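Local coordinates for protein putative esterase PA1618 (Pseudomonas aeruginosa, PDB 4QD8) that binds phenacyl-CoA and probably hydrolyses aromatic acyl-CoA thioesters, perhaps 1,4-dihydroxy-2-naphthoyl-CoA, as a hotdog-fold member of the PaaI thioesterase family, at residues 92-103 with 118-129. Numbering follows the deposited sequence.
Sequences LRGLRSGRVTAV and IRLSGDDGKPSC
Ala102 and Leu120 face each other as a non-hydrogen-bonded pair where strands 99-103 and 118-121 run antiparallel, and they set the pattern for the tightly packed side of this contact. CB of Ala102 lies 3.7 Å from CG of Leu120, whose CD2 crosses to CG2 of Val100; a chi1 of 56° puts CG1 of Val100 between N and C and turns CG2 anti to the backbone N. Leu62 of helix 56-72 packs on Val100 and Ala102 on this face. The hydrogen-bonded pairs Thr101-Ser121 and Val103-Arg119 lie on either side of Ala102-Leu120 along the strands, the straightest bond running 2.8 Å from Thr101 N to Ser121 O.

Beyond Ser121 the chain makes a type I turn from Gly122 to Gly125, on the solvent side, and Asp123 in it reaches back so that its OD2, met from above the carboxylate plane, accepts from Arg99 N at 2.9 Å. A water ties Asp123 N to the carbonyls of Ser97 and Arg99, and Leu95 lays both methyls against Gly122 CA.

A more polar margin follows, with Lys126 and Pro127 exposed. Extended from CG to NE, Arg93 sends NH1 to Pro127 O at 2.8 Å, on a carbonyl lone pair and within the guanidinium plane, while Lys126 CB lies over one guanidinium face. Ser128 O accepts from the nitrogens of both Leu92 and Arg93, whose side chains pack on Ile107 and His108 of the second subunit.

Ser128 and Cys129 together oppose Leu120, a classic beta bulge. Strands 99-106, 113-121 and 127-139 thus join in the curved antiparallel sheet that wraps the central helix of the hotdog fold.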
# COMPACT_ATOMS: atom_id res chain seq x y z
N LEU A 92 -7.31 -11.91 -0.85
CA LEU A 92 -8.74 -12.03 -0.61
C LEU A 92 -9.20 -13.45 -0.26
O LEU A 92 -9.98 -13.65 0.66
CB LEU A 92 -9.52 -11.57 -1.83
CG LEU A 92 -9.13 -10.19 -2.37
CD1 LEU A 92 -9.88 -9.92 -3.66
CD2 LEU A 92 -9.42 -9.11 -1.32
N ARG A 93 -8.73 -14.41 -1.05
CA ARG A 93 -9.11 -15.82 -0.88
C ARG A 93 -7.89 -16.70 -1.10
O ARG A 93 -7.09 -16.45 -1.99
CB ARG A 93 -10.18 -16.22 -1.90
CG ARG A 93 -11.57 -15.68 -1.58
CD ARG A 93 -12.59 -16.17 -2.58
NE ARG A 93 -13.95 -15.75 -2.23
CZ ARG A 93 -14.45 -14.56 -2.54
NH1 ARG A 93 -13.72 -13.68 -3.21
NH2 ARG A 93 -15.70 -14.25 -2.19
N GLY A 94 -7.78 -17.77 -0.32
CA GLY A 94 -6.71 -18.72 -0.54
C GLY A 94 -6.97 -19.64 -1.72
O GLY A 94 -8.13 -19.91 -2.08
N LEU A 95 -5.91 -20.10 -2.36
CA LEU A 95 -6.02 -21.08 -3.45
C LEU A 95 -5.08 -22.23 -3.17
O LEU A 95 -3.99 -22.02 -2.65
CB LEU A 95 -5.67 -20.45 -4.80
CG LEU A 95 -6.56 -19.31 -5.27
CD1 LEU A 95 -5.96 -18.66 -6.51
CD2 LEU A 95 -7.94 -19.84 -5.56
N ARG A 96 -5.49 -23.45 -3.53
CA ARG A 96 -4.66 -24.64 -3.28
C ARG A 96 -4.21 -25.35 -4.56
O ARG A 96 -3.16 -25.98 -4.59
CB ARG A 96 -5.38 -25.63 -2.36
CG ARG A 96 -5.46 -25.19 -0.91
CD ARG A 96 -5.82 -26.35 0.02
NE ARG A 96 -5.88 -25.93 1.42
CZ ARG A 96 -4.85 -25.97 2.26
NH1 ARG A 96 -3.67 -26.41 1.85
NH2 ARG A 96 -5.00 -25.56 3.52
N SER A 97 -5.00 -25.26 -5.62
CA SER A 97 -4.68 -25.97 -6.85
C SER A 97 -5.27 -25.26 -8.05
O SER A 97 -5.90 -24.20 -7.91
CB SER A 97 -5.20 -27.41 -6.79
OG SER A 97 -6.59 -27.40 -6.56
N GLY A 98 -5.08 -25.84 -9.23
CA GLY A 98 -5.50 -25.22 -10.47
C GLY A 98 -4.55 -24.10 -10.87
O GLY A 98 -3.35 -24.21 -10.66
N ARG A 99 -5.11 -23.04 -11.45
CA ARG A 99 -4.30 -21.89 -11.86
C ARG A 99 -4.91 -20.60 -11.32
O ARG A 99 -6.11 -20.53 -11.03
CB ARG A 99 -4.20 -21.80 -13.38
CG ARG A 99 -3.58 -23.02 -14.06
CD ARG A 99 -3.51 -22.84 -15.57
NE ARG A 99 -2.55 -21.82 -15.97
CZ ARG A 99 -1.23 -21.99 -15.97
NH1 ARG A 99 -0.71 -23.14 -15.58
NH2 ARG A 99 -0.43 -21.00 -16.36
N VAL A 100 -4.06 -19.59 -11.18
CA VAL A 100 -4.54 -18.26 -10.82
C VAL A 100 -4.35 -17.36 -12.03
O VAL A 100 -3.30 -17.38 -12.69
CB VAL A 100 -3.83 -17.72 -9.56
CG1 VAL A 100 -2.32 -17.70 -9.73
CG2 VAL A 100 -4.36 -16.33 -9.19
N THR A 101 -5.40 -16.59 -12.36
CA THR A 101 -5.41 -15.76 -13.57
C THR A 101 -5.43 -14.28 -13.19
O THR A 101 -6.26 -13.86 -12.38
CB THR A 101 -6.65 -16.09 -14.42
OG1 THR A 101 -6.59 -17.46 -14.82
CG2 THR A 101 -6.70 -15.22 -15.67
N ALA A 102 -4.53 -13.50 -13.78
CA ALA A 102 -4.43 -12.07 -13.47
C ALA A 102 -4.81 -11.27 -14.71
O ALA A 102 -4.40 -11.61 -15.81
CB ALA A 102 -3.02 -11.72 -13.03
N VAL A 103 -5.58 -10.21 -14.52
CA VAL A 103 -5.93 -9.30 -15.62
C VAL A 103 -5.47 -7.90 -15.26
O VAL A 103 -5.82 -7.39 -14.20
CB VAL A 103 -7.44 -9.30 -15.89
CG1 VAL A 103 -7.79 -8.43 -17.11
CG2 VAL A 103 -7.94 -10.72 -16.12
N ILE A 118 -4.58 -4.67 -11.08
CA ILE A 118 -4.42 -6.08 -11.45
C ILE A 118 -5.34 -6.95 -10.60
O ILE A 118 -5.26 -6.92 -9.37
CB ILE A 118 -2.95 -6.52 -11.36
CG1 ILE A 118 -2.11 -5.66 -12.30
CG2 ILE A 118 -2.80 -7.99 -11.77
CD1 ILE A 118 -0.71 -5.43 -11.85
N ARG A 119 -6.23 -7.68 -11.26
CA ARG A 119 -7.22 -8.51 -10.56
C ARG A 119 -6.93 -9.99 -10.78
O ARG A 119 -6.79 -10.44 -11.92
CB ARG A 119 -8.65 -8.23 -11.07
CG ARG A 119 -9.10 -6.76 -11.09
CD ARG A 119 -9.08 -6.14 -9.72
NE ARG A 119 -9.53 -4.75 -9.77
CZ ARG A 119 -10.79 -4.36 -9.60
NH1 ARG A 119 -11.74 -5.25 -9.33
NH2 ARG A 119 -11.10 -3.07 -9.67
N LEU A 120 -6.87 -10.76 -9.69
CA LEU A 120 -6.55 -12.19 -9.77
C LEU A 120 -7.73 -13.02 -9.28
O LEU A 120 -8.46 -12.61 -8.37
CB LEU A 120 -5.32 -12.53 -8.92
CG LEU A 120 -3.94 -12.18 -9.49
CD1 LEU A 120 -3.74 -10.68 -9.53
CD2 LEU A 120 -2.85 -12.83 -8.68
N SER A 121 -7.88 -14.19 -9.89
CA SER A 121 -8.91 -15.13 -9.48
C SER A 121 -8.48 -16.56 -9.76
O SER A 121 -7.69 -16.83 -10.69
CB SER A 121 -10.24 -14.81 -10.18
OG SER A 121 -10.10 -14.93 -11.58
N GLY A 122 -8.96 -17.48 -8.94
CA GLY A 122 -8.70 -18.88 -9.17
C GLY A 122 -9.66 -19.42 -10.21
O GLY A 122 -10.43 -18.67 -10.82
N ASP A 123 -9.63 -20.73 -10.40
CA ASP A 123 -10.41 -21.32 -11.48
C ASP A 123 -11.91 -21.24 -11.22
O ASP A 123 -12.70 -21.32 -12.15
CB ASP A 123 -9.95 -22.74 -11.77
CG ASP A 123 -8.56 -22.78 -12.38
OD1 ASP A 123 -8.22 -21.85 -13.15
OD2 ASP A 123 -7.81 -23.73 -12.09
N ASP A 124 -12.30 -21.04 -9.96
CA ASP A 124 -13.71 -20.84 -9.64
C ASP A 124 -14.22 -19.44 -10.00
O ASP A 124 -15.42 -19.16 -9.92
CB ASP A 124 -14.03 -21.19 -8.17
CG ASP A 124 -13.28 -20.34 -7.16
OD1 ASP A 124 -12.70 -19.29 -7.54
OD2 ASP A 124 -13.28 -20.69 -5.97
N GLY A 125 -13.32 -18.56 -10.42
CA GLY A 125 -13.69 -17.23 -10.85
C GLY A 125 -13.89 -16.21 -9.74
O GLY A 125 -14.13 -15.03 -10.02
N LYS A 126 -13.80 -16.64 -8.49
CA LYS A 126 -13.95 -15.72 -7.36
C LYS A 126 -12.65 -14.94 -7.16
O LYS A 126 -11.56 -15.50 -7.26
CB LYS A 126 -14.28 -16.50 -6.09
CG LYS A 126 -15.52 -17.38 -6.24
CD LYS A 126 -16.17 -17.67 -4.90
CE LYS A 126 -15.36 -18.65 -4.07
NZ LYS A 126 -16.20 -19.19 -2.95
N PRO A 127 -12.76 -13.62 -6.89
CA PRO A 127 -11.57 -12.80 -6.64
C PRO A 127 -10.68 -13.39 -5.54
O PRO A 127 -11.18 -13.68 -4.43
CB PRO A 127 -12.16 -11.47 -6.16
CG PRO A 127 -13.48 -11.38 -6.89
CD PRO A 127 -13.99 -12.82 -6.94
N SER A 128 -9.39 -13.55 -5.84
CA SER A 128 -8.45 -14.13 -4.89
C SER A 128 -7.42 -13.12 -4.41
O SER A 128 -6.85 -13.26 -3.33
CB SER A 128 -7.75 -15.35 -5.49
OG SER A 128 -7.00 -15.01 -6.65
N CYS A 129 -7.14 -12.12 -5.24
CA CYS A 129 -6.17 -11.09 -4.87
C CYS A 129 -6.43 -9.87 -5.75
O CYS A 129 -6.85 -9.99 -6.90
CB CYS A 129 -4.74 -11.63 -5.09
SG CYS A 129 -3.39 -10.47 -4.80
O HOH W 1 -7.38 -22.05 -8.87
O HOH W 2 -7.76 -19.14 -13.05